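Local coordinates for NDP-N-acetyl-D-galactosaminuronic acid dehydrogenase (Methanosarcina mazei Go1, PDB 3G79), which oxidises an NDP-linked N-acetylhexosamine of the N-acetyl-D-galactosamine series to its uronic acid as an NAD-dependent dehydrogenase of the UDP-glucose/GDP-mannose dehydrogenase family, at the interface of chains A and B. Coordinates in Å, arbitrary orientation; residue numbers count along the deposited sequence, not the author numbering. Chains: chain A/B, NDP-N-acetyl-D-galactosaminuronic acid dehydrogenase.

The interface of chains A and B. Residues chain A 268-269, 272; chain B 182, 196, 198, 224, 226.
B:Ile224 reaches across the A-B interface of the deposited dimer to the end of a helix in chain A, and its side chain is the one to follow. From CB the chain forks. The CG2 methyl of B:Ile224, anti to the backbone N, turns towards A:Thr268 and stops 3.8 Å from its hydroxyl OG1, a van der Waals contact in which the two side chains cross obliquely. The other branch runs through CG1, a spacer that, with chi2 extended at -170°, carries CD1 forward to A:Ser272. There CD1 of B:Ile224 packs against CB of A:Ser272 at 3.6 Å, and the carbonyl oxygen of A:Thr268 lies a little farther off. One isoleucine thus spans a full turn of chain A, a methyl at either end.

Beside it, CD1 of B:Ile198 presses on CA of A:Gly269 at 3.6 Å; the missing side chain lets the methyl come right up to the backbone. The CE methyl of B:Met226 lies looser at 4.2 Å from A:Gly269 CA.

A:Ser272 is held from within its own chain. A:Ser272 OG hydrogen-bonds to the carbonyl oxygen O of A:Gly269 at 3.1 Å, in the carbonyl plane and nearly in line with C=O (160°), which fixes the hydroxyl at the helix end and leaves CB facing B:Ile224. Carboxylate oxygen OD1 of B:Asp196 borders the CB of A:Ser272 next to the isoleucine methyl, at 3.9 Å. The guanidinium of B:Arg182 hovers near OG but is poorly ordered. A glycine here would probably leave the B:Ile224 methyl facing a gap and the A:Gly269 carbonyl without its hydroxyl partner.

In the fold, helix 263-271 and the residue just after it lie in the central domain of chain A, against strands 197-201 and 223-227, which probably belong to the N-terminal, NAD-binding half of chain B. The interface is two-fold symmetric, repeating the patch with the chains exchanged, and may be the family's dimer, though the structure alone does not settle this.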
loop_
_atom_site.group_PDB
_atom_site.type_symbol
_atom_site.label_atom_id
_atom_site.label_comp_id
_atom_site.label_asym_id
_atom_site.label_seq_id
_atom_site.Cartn_x
_atom_site.Cartn_y
_atom_site.Cartn_z
ATOM N N THR A 268 -0.517 11.997 -8.431
ATOM C CA THR A 268 -0.465 13.178 -7.542
ATOM C C THR A 268 -1.817 13.464 -6.851
ATOM O O THR A 268 -1.858 13.706 -5.637
ATOM C CB THR A 268 0.323 14.447 -8.079
ATOM O OG1 THR A 268 -0.429 15.658 -7.879
ATOM C CG2 THR A 268 0.728 14.338 -9.496
ATOM N N GLY A 269 -2.913 13.361 -7.592
ATOM C CA GLY A 269 -4.236 13.373 -6.978
ATOM C C GLY A 269 -4.338 12.423 -5.799
ATOM O O GLY A 269 -4.581 12.875 -4.679
ATOM N N SER A 272 -2.385 13.056 -2.548
ATOM C CA SER A 272 -2.749 14.226 -1.745
ATOM C C SER A 272 -3.521 13.848 -0.499
ATOM O O SER A 272 -4.006 14.728 0.223
ATOM C CB SER A 272 -3.589 15.212 -2.537
ATOM O OG SER A 272 -4.959 14.906 -2.408
ATOM N N ARG B 182 -14.187 15.326 -2.043
ATOM C CA ARG B 182 -13.857 14.402 -0.960
ATOM C C ARG B 182 -14.193 15.065 0.368
ATOM O O ARG B 182 -13.478 15.973 0.793
ATOM C CB ARG B 182 -12.368 14.062 -0.979
ATOM C CG ARG B 182 -11.979 12.864 -1.842
ATOM C CD ARG B 182 -11.356 13.309 -3.175
ATOM N NE ARG B 182 -9.989 12.800 -3.403
ATOM C CZ ARG B 182 -8.929 12.994 -2.601
ATOM N NH1 ARG B 182 -9.035 13.664 -1.452
ATOM N NH2 ARG B 182 -7.745 12.493 -2.947
ATOM N N ASP B 196 -6.563 19.523 -0.529
ATOM C CA ASP B 196 -6.401 19.814 -1.919
ATOM C C ASP B 196 -7.669 19.413 -2.644
ATOM O O ASP B 196 -8.275 18.408 -2.293
ATOM C CB ASP B 196 -5.163 19.100 -2.467
ATOM C CG ASP B 196 -3.874 19.601 -1.829
ATOM O OD1 ASP B 196 -2.808 18.965 -1.983
ATOM O OD2 ASP B 196 -3.930 20.660 -1.162
ATOM N N ILE B 198 -9.098 18.311 -6.363
ATOM C CA ILE B 198 -8.883 17.829 -7.733
ATOM C C ILE B 198 -9.895 18.465 -8.702
ATOM O O ILE B 198 -11.137 18.414 -8.468
ATOM C CB ILE B 198 -9.170 16.310 -7.866
ATOM C CG1 ILE B 198 -8.461 15.478 -6.782
ATOM C CG2 ILE B 198 -8.895 15.827 -9.318
ATOM C CD1 ILE B 198 -7.021 15.636 -6.768
ATOM N N ILE B 224 -5.555 20.796 -7.455
ATOM C CA ILE B 224 -4.771 19.866 -8.261
ATOM C C ILE B 224 -5.371 19.741 -9.655
ATOM O O ILE B 224 -6.312 18.989 -9.865
ATOM C CB ILE B 224 -4.590 18.504 -7.556
ATOM C CG1 ILE B 224 -4.007 18.740 -6.141
ATOM C CG2 ILE B 224 -3.662 17.619 -8.400
ATOM C CD1 ILE B 224 -3.529 17.499 -5.335
ATOM N N MET B 226 -6.047 18.869 -13.600
ATOM C CA MET B 226 -5.869 17.742 -14.515
ATOM C C MET B 226 -7.071 17.607 -15.536
ATOM O O MET B 226 -7.920 18.464 -15.630
ATOM C CB MET B 226 -5.591 16.424 -13.727
ATOM C CG MET B 226 -6.749 15.961 -12.787
ATOM S SD MET B 226 -6.609 14.429 -11.859
ATOM C CE MET B 226 -5.393 14.968 -10.653
#